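Local coordinates for flagellar protein FliL (Vibrio alginolyticus, PDB 6AHP), which assists the function of the bacterial flagellar motor as a stomatin-like protein, with its core in the periplasm, at residues 82-87 with 99-104; 14-18 with 29-33; 41-46 with 95-99; 6-12 with 32-38. All coordinates share one frame. Numbering follows the deposited sequence.

Contact 1 of 4, residues 82-87 with 99-104; sequences ASEDIK and IEKVLF
Ile99, Lys87 and Val102 give up the most surface where helix 82-87 lies across the chain entering strand 101-104. The helix is regular, with Lys87 N bonded to Ser83 O at 3.0 Å, and its axis passes 7.4 Å from that of the strand at 140° between their N-to-C directions. The nearest CA pairs are Ser83-Lys101 (CA-CA 5.2 Å) and Lys87-Ile99 (CA-CA 6.7 Å). Ile99, with chi1 p and chi2 t, sends CD1 to within 3.6 Å of Ile86 CG2. Lys87, all m or t, extends along the same isoleucine, its CG 4.0 Å from Ile99 CG1, until NZ donates to Glu100 O at 3.0 Å. Val102 (chi1 p) points at the helix: its CG1 lies 3.9 Å from Ala82 CB and its CB 4.3 Å from Ile86 CD1. Its amide also donates to Ser83 OG (3.0 Å, 169°; Ser83 chi1 m), so a helix hydroxyl takes up a strand N-H. The edge of the Phe104 ring closes the far end, CZ lying 4.1 Å from Ala82 CB. Glu100 and Lys101 together face Met36 in a classic beta bulge, and the Glu100 carboxylate forms a salt bridge with Arg38. This is alpha-on-beta packing: helix 72-94 covers strand 101-109, which pairs with strand 26-38, while Ala82 and Ile86 also touch helix 50-62.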
loop_
_atom_site.group_PDB
_atom_site.type_symbol
_atom_site.label_atom_id
_atom_site.label_comp_id
_atom_site.label_asym_id
_atom_site.label_seq_id
_atom_site.Cartn_x
_atom_site.Cartn_y
_atom_site.Cartn_z
ATOM N N ALA A 82 12.006 -2.551 3.161
ATOM C CA ALA A 82 10.835 -3.159 2.524
ATOM C C ALA A 82 10.450 -4.486 3.183
ATOM O O ALA A 82 9.288 -4.686 3.547
ATOM C CB ALA A 82 11.097 -3.358 1.036
ATOM N N SER A 83 11.418 -5.406 3.348
ATOM C CA SER A 83 11.119 -6.688 3.993
ATOM C C SER A 83 10.607 -6.480 5.413
ATOM O O SER A 83 9.613 -7.092 5.823
ATOM C CB SER A 83 12.362 -7.600 4.010
ATOM O OG SER A 83 12.693 -8.024 2.705
ATOM N N GLU A 84 11.284 -5.643 6.177
ATOM C CA GLU A 84 10.874 -5.402 7.536
ATOM C C GLU A 84 9.488 -4.760 7.627
ATOM O O GLU A 84 8.710 -5.144 8.422
ATOM C CB GLU A 84 11.915 -4.641 8.338
ATOM C CG GLU A 84 13.101 -5.466 8.856
ATOM C CD GLU A 84 12.762 -6.836 9.466
ATOM O OE1 GLU A 84 11.917 -6.982 10.339
ATOM O OE2 GLU A 84 13.389 -7.803 9.079
ATOM N N ASP A 85 9.176 -3.841 6.746
ATOM C CA ASP A 85 7.848 -3.212 6.801
ATOM C C ASP A 85 6.748 -4.230 6.521
ATOM O O ASP A 85 5.707 -4.209 7.183
ATOM C CB ASP A 85 7.747 -2.042 5.820
ATOM C CG ASP A 85 8.528 -0.790 6.293
ATOM O OD1 ASP A 85 8.863 -0.693 7.491
ATOM O OD2 ASP A 85 8.823 0.103 5.450
ATOM N N ILE A 86 6.973 -5.150 5.560
ATOM C CA ILE A 86 5.982 -6.202 5.278
ATOM C C ILE A 86 5.808 -7.110 6.490
ATOM O O ILE A 86 4.689 -7.460 6.881
ATOM C CB ILE A 86 6.390 -7.029 4.040
ATOM C CG1 ILE A 86 6.250 -6.221 2.757
ATOM C CG2 ILE A 86 5.547 -8.342 3.946
ATOM C CD1 ILE A 86 7.086 -6.778 1.583
ATOM N N LYS A 87 6.917 -7.541 7.076
ATOM C CA LYS A 87 6.815 -8.434 8.216
ATOM C C LYS A 87 6.066 -7.757 9.360
ATOM O O LYS A 87 5.182 -8.366 9.981
ATOM C CB LYS A 87 8.209 -8.874 8.645
ATOM C CG LYS A 87 8.844 -9.917 7.744
ATOM C CD LYS A 87 10.298 -10.206 8.187
ATOM C CE LYS A 87 11.027 -10.982 7.102
ATOM N NZ LYS A 87 12.459 -11.199 7.473
ATOM N N ILE A 99 6.650 -13.774 5.350
ATOM C CA ILE A 99 7.689 -13.882 4.387
ATOM C C ILE A 99 9.074 -13.993 4.946
ATOM O O ILE A 99 9.290 -13.686 6.042
ATOM C CB ILE A 99 7.686 -12.695 3.392
ATOM C CG1 ILE A 99 8.006 -11.390 4.084
ATOM C CG2 ILE A 99 6.384 -12.572 2.719
ATOM C CD1 ILE A 99 8.453 -10.283 3.174
ATOM N N GLU A 100 9.974 -14.507 4.155
ATOM C CA GLU A 100 11.410 -14.489 4.367
ATOM C C GLU A 100 12.007 -13.117 4.078
ATOM O O GLU A 100 12.774 -12.592 4.886
ATOM C CB GLU A 100 12.083 -15.547 3.486
ATOM C CG GLU A 100 11.759 -16.950 3.916
ATOM C CD GLU A 100 12.673 -17.449 5.038
ATOM O OE1 GLU A 100 12.173 -17.598 6.192
ATOM O OE2 GLU A 100 13.881 -17.683 4.754
ATOM N N LYS A 101 11.782 -12.700 2.829
ATOM C CA LYS A 101 12.327 -11.440 2.348
ATOM C C LYS A 101 11.658 -11.144 1.020
ATOM O O LYS A 101 11.084 -12.035 0.389
ATOM C CB LYS A 101 13.862 -11.504 2.190
ATOM C CG LYS A 101 14.335 -12.751 1.409
ATOM C CD LYS A 101 15.718 -12.587 0.788
ATOM C CE LYS A 101 16.822 -13.021 1.721
ATOM N NZ LYS A 101 16.687 -14.416 2.252
ATOM N N VAL A 102 11.702 -9.871 0.608
ATOM C CA VAL A 102 11.240 -9.523 -0.728
ATOM C C VAL A 102 12.477 -9.431 -1.620
ATOM O O VAL A 102 13.577 -9.098 -1.177
ATOM C CB VAL A 102 10.389 -8.219 -0.750
ATOM C CG1 VAL A 102 11.086 -7.110 -0.091
ATOM C CG2 VAL A 102 10.012 -7.810 -2.178
ATOM N N LEU A 103 12.285 -9.768 -2.880
ATOM C CA LEU A 103 13.323 -9.828 -3.900
ATOM C C LEU A 103 12.997 -8.773 -4.945
ATOM O O LEU A 103 11.843 -8.665 -5.366
ATOM C CB LEU A 103 13.358 -11.220 -4.566
ATOM C CG LEU A 103 13.554 -12.461 -3.712
ATOM C CD1 LEU A 103 13.507 -13.742 -4.577
ATOM C CD2 LEU A 103 14.863 -12.345 -2.990
ATOM N N PHE A 104 14.004 -7.981 -5.332
ATOM C CA PHE A 104 13.892 -7.037 -6.439
ATOM C C PHE A 104 14.606 -7.671 -7.638
ATOM O O PHE A 104 15.830 -7.856 -7.617
ATOM C CB PHE A 104 14.516 -5.680 -6.089
ATOM C CG PHE A 104 13.914 -4.996 -4.859
ATOM C CD1 PHE A 104 12.722 -5.415 -4.308
ATOM C CD2 PHE A 104 14.545 -3.890 -4.294
ATOM C CE1 PHE A 104 12.174 -4.779 -3.193
ATOM C CE2 PHE A 104 14.007 -3.237 -3.164
ATOM C CZ PHE A 104 12.829 -3.688 -2.614
#

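Contact 2 of 4, residues 14-18 with 29-33; sequences QAFVF and VQIKA
Strands 15-18 and 29-33 run antiparallel in extended conformation, their axes 4.5 Å apart at 159°, just after the chain turns a corner at Gln14. Phe16 and Ile31 form a hydrogen-bonded pair (Phe16 N to Ile31 O 2.6 Å, Ile31 N to Phe16 O 2.8 Å), as do Phe18 and Val29 (Phe18 N to Val29 O 3.1 Å, Val29 N to Phe18 O 2.9 Å). Between them sits the non-hydrogen-bonded pair Val17-Gln30, CA-CA 4.6 Å. These are the inner parts of the beta hairpin 7-21/26-38, whose aromatic face is covered by helix 50-62, Phe61 meeting the ring of Phe18. On that face Phe18, at chi1 p, folds back over its partner, and Val29 CB makes a CH-pi contact 3.8 Å from the ring centroid. The ring edge abuts Ile31, CE1 to CD1 3.6 Å. Phe16, at chi1 m, keeps its ring under its own strand, CE2 4.2 Å from Ala33 CB. On the reverse face Val17 (chi1 t) presses CG2 against Gln30 CG at 3.3 Å.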
loop_
_atom_site.group_PDB
_atom_site.type_symbol
_atom_site.label_atom_id
_atom_site.label_comp_id
_atom_site.label_asym_id
_atom_site.label_seq_id
_atom_site.Cartn_x
_atom_site.Cartn_y
_atom_site.Cartn_z
ATOM N N GLN A 14 2.570 -7.057 -10.820
ATOM C CA GLN A 14 2.577 -5.660 -11.243
ATOM C C GLN A 14 3.792 -4.936 -10.673
ATOM O O GLN A 14 3.948 -4.838 -9.447
ATOM C CB GLN A 14 1.289 -4.964 -10.809
ATOM C CG GLN A 14 1.242 -3.475 -11.143
ATOM C CD GLN A 14 0.952 -3.207 -12.613
ATOM O OE1 GLN A 14 1.773 -3.499 -13.493
ATOM N NE2 GLN A 14 -0.223 -2.655 -12.887
ATOM N N ALA A 15 4.630 -4.405 -11.560
ATOM C CA ALA A 15 5.791 -3.631 -11.135
ATOM C C ALA A 15 5.370 -2.386 -10.364
ATOM O O ALA A 15 4.325 -1.787 -10.628
ATOM C CB ALA A 15 6.636 -3.220 -12.337
ATOM N N PHE A 16 6.200 -1.994 -9.400
ATOM C CA PHE A 16 5.970 -0.768 -8.648
ATOM C C PHE A 16 6.564 0.413 -9.406
ATOM O O PHE A 16 7.764 0.420 -9.727
ATOM C CB PHE A 16 6.555 -0.878 -7.240
ATOM C CG PHE A 16 5.880 -1.924 -6.430
ATOM C CD1 PHE A 16 4.776 -1.610 -5.662
ATOM C CD2 PHE A 16 6.282 -3.245 -6.524
ATOM C CE1 PHE A 16 4.107 -2.603 -4.937
ATOM C CE2 PHE A 16 5.626 -4.246 -5.818
ATOM C CZ PHE A 16 4.534 -3.925 -5.017
ATOM N N VAL A 17 5.717 1.397 -9.695
ATOM C CA VAL A 17 6.119 2.652 -10.323
ATOM C C VAL A 17 5.746 3.786 -9.375
ATOM O O VAL A 17 4.581 3.909 -8.971
ATOM C CB VAL A 17 5.438 2.852 -11.684
ATOM C CG1 VAL A 17 5.812 4.214 -12.256
ATOM C CG2 VAL A 17 5.777 1.706 -12.617
ATOM N N PHE A 18 6.727 4.610 -9.021
ATOM C CA PHE A 18 6.500 5.676 -8.060
ATOM C C PHE A 18 7.498 6.788 -8.325
ATOM O O PHE A 18 8.594 6.550 -8.843
ATOM C CB PHE A 18 6.636 5.172 -6.619
ATOM C CG PHE A 18 7.967 4.561 -6.334
ATOM C CD1 PHE A 18 8.241 3.261 -6.723
ATOM C CD2 PHE A 18 8.954 5.295 -5.704
ATOM C CE1 PHE A 18 9.458 2.706 -6.483
ATOM C CE2 PHE A 18 10.185 4.742 -5.462
ATOM C CZ PHE A 18 10.437 3.434 -5.856
ATOM N N VAL A 29 10.703 5.825 -10.764
ATOM C CA VAL A 29 11.351 4.563 -10.433
ATOM C C VAL A 29 10.404 3.430 -10.807
ATOM O O VAL A 29 9.184 3.528 -10.613
ATOM C CB VAL A 29 11.718 4.492 -8.933
ATOM C CG1 VAL A 29 12.663 3.340 -8.649
ATOM C CG2 VAL A 29 12.302 5.816 -8.462
ATOM N N GLN A 30 10.967 2.369 -11.371
ATOM C CA GLN A 30 10.267 1.102 -11.530
ATOM C C GLN A 30 11.028 0.015 -10.777
ATOM O O GLN A 30 12.251 -0.117 -10.929
ATOM C CB GLN A 30 10.095 0.722 -13.008
ATOM C CG GLN A 30 8.682 0.223 -13.317
ATOM C CD GLN A 30 8.540 -0.476 -14.664
ATOM O OE1 GLN A 30 9.390 -1.286 -15.047
ATOM N NE2 GLN A 30 7.443 -0.193 -15.374
ATOM N N ILE A 31 10.308 -0.733 -9.939
ATOM C CA ILE A 31 10.800 -1.879 -9.186
ATOM C C ILE A 31 9.894 -3.063 -9.491
ATOM O O ILE A 31 8.668 -2.947 -9.416
ATOM C CB ILE A 31 10.845 -1.599 -7.672
ATOM C CG1 ILE A 31 12.112 -0.841 -7.315
ATOM C CG2 ILE A 31 10.796 -2.903 -6.878
ATOM C CD1 ILE A 31 11.934 0.161 -6.226
ATOM N N LYS A 32 10.446 -4.188 -9.937
ATOM C CA LYS A 32 9.726 -5.456 -10.024
ATOM C C LYS A 32 10.166 -6.333 -8.856
ATOM O O LYS A 32 11.359 -6.402 -8.541
ATOM C CB LYS A 32 10.008 -6.158 -11.361
ATOM C CG LYS A 32 9.351 -7.515 -11.532
ATOM C CD LYS A 32 7.856 -7.411 -11.744
ATOM C CE LYS A 32 7.274 -8.784 -12.024
ATOM N NZ LYS A 32 7.703 -9.793 -10.986
ATOM N N ALA A 33 9.203 -6.987 -8.204
ATOM C CA ALA A 33 9.469 -7.652 -6.933
ATOM C C ALA A 33 8.762 -8.999 -6.845
ATOM O O ALA A 33 7.739 -9.240 -7.491
ATOM C CB ALA A 33 9.031 -6.779 -5.745
#

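Contact 3 of 4, residues 41-46 with 95-99; sequences ENEELA and GKPVI
Helix 41-46 packs against the irregular chain 95-99, with Asn42 and Val98 nearest (CA-CA 5.1 Å). Two backbone features shape the loop: Gly95 has positive phi directly after a helix, and Val98, at phi 74° and psi -58°, is the middle of a classic gamma turn with a weak bond from Ile99 N to Pro97 O (2.9 Å). Apolar contact centres on Val98 (chi1 t), which the helix buries more than any other residue here. Val98 CG1 rests against both Leu45 CB (3.9 Å) and Ala46 CB (4.0 Å). One charged pair spans the gap: Lys96 NZ forms a salt bridge with Glu41 OE2 at 3.0 Å, its hydrogen bond weak, and passes Leu45 CD1 at 3.4 Å. Water links complete the set. Asn42 OD1 accepts from two waters: one, at 3.0 Å, accepts in turn from Val98 N at 3.0 Å; the second accepts from Lys96 NZ at 2.5 Å. The Asn42 amide ND2 donates to Arg38 O. Apart from the single, weakly bonded Lys96-Glu41 salt bridge, the polar groups of helix and linker meet through the two waters on Asn42 OD1, so the close direct fit rests on Val98 against Leu45 and Ala46.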
loop_
_atom_site.group_PDB
_atom_site.type_symbol
_atom_site.label_atom_id
_atom_site.label_comp_id
_atom_site.label_asym_id
_atom_site.label_seq_id
_atom_site.Cartn_x
_atom_site.Cartn_y
_atom_site.Cartn_z
ATOM N N GLU A 41 2.031 -22.984 4.169
ATOM C CA GLU A 41 1.113 -22.106 4.897
ATOM C C GLU A 41 1.530 -20.645 4.756
ATOM O O GLU A 41 0.676 -19.757 4.604
ATOM C CB GLU A 41 1.030 -22.474 6.373
ATOM C CG GLU A 41 -0.106 -21.666 7.076
ATOM C CD GLU A 41 0.029 -21.525 8.588
ATOM O OE1 GLU A 41 0.722 -22.352 9.225
ATOM O OE2 GLU A 41 -0.574 -20.569 9.140
ATOM N N ASN A 42 2.841 -20.373 4.814
ATOM C CA ASN A 42 3.299 -19.010 4.561
ATOM C C ASN A 42 3.005 -18.581 3.127
ATOM O O ASN A 42 2.682 -17.409 2.879
ATOM C CB ASN A 42 4.796 -18.882 4.891
ATOM C CG ASN A 42 5.054 -18.821 6.405
ATOM O OD1 ASN A 42 4.250 -18.255 7.148
ATOM N ND2 ASN A 42 6.175 -19.395 6.866
ATOM N N GLU A 43 3.072 -19.509 2.170
ATOM C CA GLU A 43 2.790 -19.144 0.788
ATOM C C GLU A 43 1.324 -18.764 0.618
ATOM O O GLU A 43 0.999 -17.735 0.012
ATOM C CB GLU A 43 3.170 -20.276 -0.182
ATOM C CG GLU A 43 2.907 -19.870 -1.642
ATOM C CD GLU A 43 3.157 -20.996 -2.663
ATOM O OE1 GLU A 43 3.855 -21.980 -2.317
ATOM O OE2 GLU A 43 2.661 -20.891 -3.816
ATOM N N GLU A 44 0.419 -19.564 1.171
ATOM C CA GLU A 44 -0.993 -19.230 1.029
ATOM C C GLU A 44 -1.323 -17.924 1.754
ATOM O O GLU A 44 -2.083 -17.095 1.234
ATOM C CB GLU A 44 -1.841 -20.410 1.506
ATOM C CG GLU A 44 -2.057 -20.520 2.984
ATOM C CD GLU A 44 -3.361 -21.265 3.305
ATOM O OE1 GLU A 44 -4.021 -21.722 2.344
ATOM O OE2 GLU A 44 -3.722 -21.386 4.505
ATOM N N LEU A 45 -0.694 -17.677 2.905
ATOM C CA LEU A 45 -0.846 -16.386 3.580
ATOM C C LEU A 45 -0.329 -15.228 2.734
ATOM O O LEU A 45 -0.967 -14.171 2.666
ATOM C CB LEU A 45 -0.123 -16.400 4.919
ATOM C CG LEU A 45 -0.827 -17.245 5.982
ATOM C CD1 LEU A 45 0.036 -17.358 7.219
ATOM C CD2 LEU A 45 -2.213 -16.612 6.302
ATOM N N ALA A 46 0.856 -15.379 2.123
ATOM C CA ALA A 46 1.408 -14.294 1.311
ATOM C C ALA A 46 0.492 -13.962 0.142
ATOM O O ALA A 46 0.340 -12.790 -0.234
ATOM C CB ALA A 46 2.803 -14.677 0.791
ATOM N N GLY A 95 -0.279 -11.829 13.212
ATOM C CA GLY A 95 0.621 -12.268 14.251
ATOM C C GLY A 95 1.753 -13.158 13.798
ATOM O O GLY A 95 2.344 -13.836 14.643
ATOM N N LYS A 96 2.064 -13.191 12.514
ATOM C CA LYS A 96 3.248 -13.844 11.981
ATOM C C LYS A 96 3.801 -13.028 10.811
ATOM O O LYS A 96 3.092 -12.412 10.125
ATOM C CB LYS A 96 3.116 -15.296 11.556
ATOM C CG LYS A 96 1.801 -15.957 11.504
ATOM C CD LYS A 96 2.020 -17.420 11.769
ATOM C CE LYS A 96 1.090 -18.252 10.956
ATOM N NZ LYS A 96 1.803 -18.792 9.786
ATOM N N PRO A 97 5.092 -13.065 10.627
ATOM C CA PRO A 97 5.836 -12.339 9.615
ATOM C C PRO A 97 5.509 -12.727 8.192
ATOM O O PRO A 97 5.639 -11.916 7.369
ATOM C CB PRO A 97 7.275 -12.583 9.992
ATOM C CG PRO A 97 7.255 -13.824 10.712
ATOM C CD PRO A 97 5.985 -13.817 11.477
ATOM N N VAL A 98 5.238 -14.000 7.981
ATOM C CA VAL A 98 4.876 -14.631 6.741
ATOM C C VAL A 98 6.000 -14.815 5.744
ATOM O O VAL A 98 6.256 -15.870 5.355
ATOM C CB VAL A 98 3.616 -14.016 6.100
ATOM C CG1 VAL A 98 3.330 -14.535 4.731
ATOM C CG2 VAL A 98 2.464 -14.094 7.040
ATOM N N ILE A 99 6.650 -13.774 5.350
ATOM C CA ILE A 99 7.689 -13.882 4.387
ATOM C C ILE A 99 9.074 -13.993 4.946
ATOM O O ILE A 99 9.290 -13.686 6.042
ATOM C CB ILE A 99 7.686 -12.695 3.392
ATOM C CG1 ILE A 99 8.006 -11.390 4.084
ATOM C CG2 ILE A 99 6.384 -12.572 2.719
ATOM C CD1 ILE A 99 8.453 -10.283 3.174
HETATM O O HOH W 1 5.480 -16.680 9.324
HETATM O O HOH W 2 3.640 -20.336 9.085
#

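Contact 4 of 4, residues 6-12 with 32-38; sequences PIAYVNL and KAQLMVR
A water sits between the strands where they begin to part: it accepts from Ala33 N at 2.7 Å and lies 2.7 Å from Leu12 O, in place of a direct bond. Leu12 N reaches Ala33 O only weakly, at 3.5 Å. Beside it Lys32 curls over (chi2 p, chi4 p) so that NZ donates to Asn11 OD1 at 2.9 Å. Beyond this, strands 7-12 and 32-38 are regular antiparallel partners, axes 4.6 Å apart at 148°. Ala8-Val37 and Val10-Leu35 are hydrogen-bonded pairs, with Ala8 N to Val37 O and Val10 N to Leu35 O both 2.8 Å; Ile7-Arg38, Tyr9-Met36 and Asn11-Gln34 are non-hydrogen-bonded. On the sheet face that carries Tyr9, Met36 (chi1 t) makes a Met-aromatic contact, its SD 5.4 Å from the ring centroid, and Ile7 CG1 lies over one face of the Arg38 guanidinium, whose NE forms a salt bridge with Glu100. On the other face Val10 CG1 meets Leu35 CD1 at 4.1 Å. This outer half of the beta hairpin is covered there by helices 40-48 and 50-62, while strand 101-109 flanks 32-38.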
loop_
_atom_site.group_PDB
_atom_site.type_symbol
_atom_site.label_atom_id
_atom_site.label_comp_id
_atom_site.label_asym_id
_atom_site.label_seq_id
_atom_site.Cartn_x
_atom_site.Cartn_y
_atom_site.Cartn_z
ATOM N N PRO A 6 10.374 -25.956 2.803
ATOM C CA PRO A 6 10.904 -25.637 1.465
ATOM C C PRO A 6 10.589 -24.219 0.979
ATOM O O PRO A 6 9.467 -23.714 1.114
ATOM C CB PRO A 6 10.240 -26.688 0.563
ATOM C CG PRO A 6 8.993 -27.050 1.280
ATOM C CD PRO A 6 9.336 -26.999 2.741
ATOM N N ILE A 7 11.598 -23.605 0.357
ATOM C CA ILE A 7 11.446 -22.281 -0.220
ATOM C C ILE A 7 10.436 -22.310 -1.347
ATOM O O ILE A 7 10.315 -23.297 -2.094
ATOM C CB ILE A 7 12.815 -21.763 -0.691
ATOM C CG1 ILE A 7 13.726 -21.530 0.489
ATOM C CG2 ILE A 7 12.710 -20.472 -1.486
ATOM C CD1 ILE A 7 15.180 -21.344 0.076
ATOM N N ALA A 8 9.666 -21.227 -1.451
ATOM C CA ALA A 8 8.834 -20.970 -2.615
ATOM C C ALA A 8 8.826 -19.472 -2.870
ATOM O O ALA A 8 9.180 -18.674 -1.998
ATOM C CB ALA A 8 7.404 -21.513 -2.431
ATOM N N TYR A 9 8.422 -19.089 -4.075
ATOM C CA TYR A 9 8.429 -17.697 -4.508
ATOM C C TYR A 9 7.021 -17.312 -4.924
ATOM O O TYR A 9 6.368 -18.029 -5.689
ATOM C CB TYR A 9 9.426 -17.464 -5.681
ATOM C CG TYR A 9 10.817 -17.857 -5.271
ATOM C CD1 TYR A 9 11.593 -17.010 -4.505
ATOM C CD2 TYR A 9 11.317 -19.100 -5.584
ATOM C CE1 TYR A 9 12.845 -17.398 -4.071
ATOM C CE2 TYR A 9 12.571 -19.491 -5.171
ATOM C CZ TYR A 9 13.318 -18.656 -4.406
ATOM O OH TYR A 9 14.560 -19.063 -3.990
ATOM N N VAL A 10 6.556 -16.192 -4.401
ATOM C CA VAL A 10 5.246 -15.654 -4.698
ATOM C C VAL A 10 5.487 -14.442 -5.570
ATOM O O VAL A 10 6.056 -13.439 -5.113
ATOM C CB VAL A 10 4.480 -15.273 -3.418
ATOM C CG1 VAL A 10 3.254 -14.421 -3.769
ATOM C CG2 VAL A 10 4.088 -16.514 -2.624
ATOM N N ASN A 11 5.070 -14.539 -6.822
ATOM C CA ASN A 11 5.287 -13.464 -7.774
ATOM C C ASN A 11 4.317 -12.327 -7.517
ATOM O O ASN A 11 3.116 -12.550 -7.364
ATOM C CB ASN A 11 5.106 -13.959 -9.203
ATOM C CG ASN A 11 5.405 -12.875 -10.210
ATOM O OD1 ASN A 11 6.443 -12.213 -10.133
ATOM N ND2 ASN A 11 4.479 -12.659 -11.139
ATOM N N LEU A 12 4.839 -11.110 -7.486
ATOM C CA LEU A 12 4.015 -9.915 -7.431
ATOM C C LEU A 12 3.973 -9.355 -8.845
ATOM O O LEU A 12 4.902 -8.636 -9.251
ATOM C CB LEU A 12 4.598 -8.892 -6.455
ATOM C CG LEU A 12 4.475 -9.244 -4.976
ATOM C CD1 LEU A 12 4.867 -8.059 -4.172
ATOM C CD2 LEU A 12 3.039 -9.647 -4.617
ATOM N N LYS A 32 10.446 -4.188 -9.937
ATOM C CA LYS A 32 9.726 -5.456 -10.024
ATOM C C LYS A 32 10.166 -6.333 -8.856
ATOM O O LYS A 32 11.359 -6.402 -8.541
ATOM C CB LYS A 32 10.008 -6.158 -11.361
ATOM C CG LYS A 32 9.351 -7.515 -11.532
ATOM C CD LYS A 32 7.856 -7.411 -11.744
ATOM C CE LYS A 32 7.274 -8.784 -12.024
ATOM N NZ LYS A 32 7.703 -9.793 -10.986
ATOM N N ALA A 33 9.203 -6.987 -8.204
ATOM C CA ALA A 33 9.469 -7.652 -6.933
ATOM C C ALA A 33 8.762 -8.999 -6.845
ATOM O O ALA A 33 7.739 -9.240 -7.491
ATOM C CB ALA A 33 9.031 -6.779 -5.745
ATOM N N GLN A 34 9.316 -9.868 -5.998
ATOM C CA GLN A 34 8.696 -11.135 -5.633
ATOM C C GLN A 34 8.956 -11.380 -4.155
ATOM O O GLN A 34 9.838 -10.759 -3.551
ATOM C CB GLN A 34 9.236 -12.324 -6.470
ATOM C CG GLN A 34 8.947 -12.247 -7.974
ATOM C CD GLN A 34 9.173 -13.565 -8.710
ATOM O OE1 GLN A 34 8.831 -14.652 -8.224
ATOM N NE2 GLN A 34 9.748 -13.472 -9.903
ATOM N N LEU A 35 8.206 -12.314 -3.578
ATOM C CA LEU A 35 8.352 -12.671 -2.174
ATOM C C LEU A 35 8.971 -14.060 -2.054
ATOM O O LEU A 35 8.510 -15.008 -2.698
ATOM C CB LEU A 35 6.997 -12.640 -1.447
ATOM C CG LEU A 35 6.188 -11.361 -1.718
ATOM C CD1 LEU A 35 4.747 -11.554 -1.297
ATOM C CD2 LEU A 35 6.857 -10.130 -1.015
ATOM N N MET A 36 9.988 -14.174 -1.207
ATOM C CA MET A 36 10.546 -15.461 -0.827
ATOM C C MET A 36 9.897 -15.913 0.480
ATOM O O MET A 36 9.876 -15.161 1.457
ATOM C CB MET A 36 12.058 -15.354 -0.667
ATOM C CG MET A 36 12.775 -16.665 -0.410
ATOM S SD MET A 36 14.554 -16.279 -0.465
ATOM C CE MET A 36 15.007 -16.768 1.189
ATOM N N VAL A 37 9.323 -17.115 0.473
ATOM C CA VAL A 37 8.637 -17.649 1.639
ATOM C C VAL A 37 9.140 -19.073 1.855
ATOM O O VAL A 37 9.697 -19.701 0.950
ATOM C CB VAL A 37 7.089 -17.653 1.479
ATOM C CG1 VAL A 37 6.540 -16.256 0.998
ATOM C CG2 VAL A 37 6.676 -18.740 0.497
ATOM N N ARG A 38 8.898 -19.590 3.059
ATOM C CA ARG A 38 9.161 -20.989 3.385
ATOM C C ARG A 38 7.876 -21.662 3.844
ATOM O O ARG A 38 7.285 -21.256 4.847
ATOM C CB ARG A 38 10.249 -21.106 4.452
ATOM C CG ARG A 38 11.679 -20.891 3.888
ATOM C CD ARG A 38 12.734 -21.045 4.983
ATOM N NE ARG A 38 14.057 -20.697 4.480
ATOM C CZ ARG A 38 14.823 -21.536 3.791
ATOM N NH1 ARG A 38 14.374 -22.765 3.532
ATOM N NH2 ARG A 38 16.028 -21.149 3.356
HETATM O O HOH W 3 6.533 -6.544 -8.685
#

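From the N terminus, the chain first makes the hairpin of strands 7-21 and 26-38. Contact 2 closes the shorter loop of 10 residues and contact 4 the wider one of 19, both ending on strand 26-38, where they share Lys32 and Ala33. The chain then enters helix 40-48, where contact 3 opens; it closes only after 48 mostly helical residues. Contact 1 opens on helix 72-94 before contact 3 has closed, so these two cross, sharing Ile99 in the linker. Contact 1 thereby brings strand 101-109 under its helix, and that strand touches contacts 2 and 4 through strand 26-38. Contacts 2 and 3 stand about 22 Å apart, centre to centre.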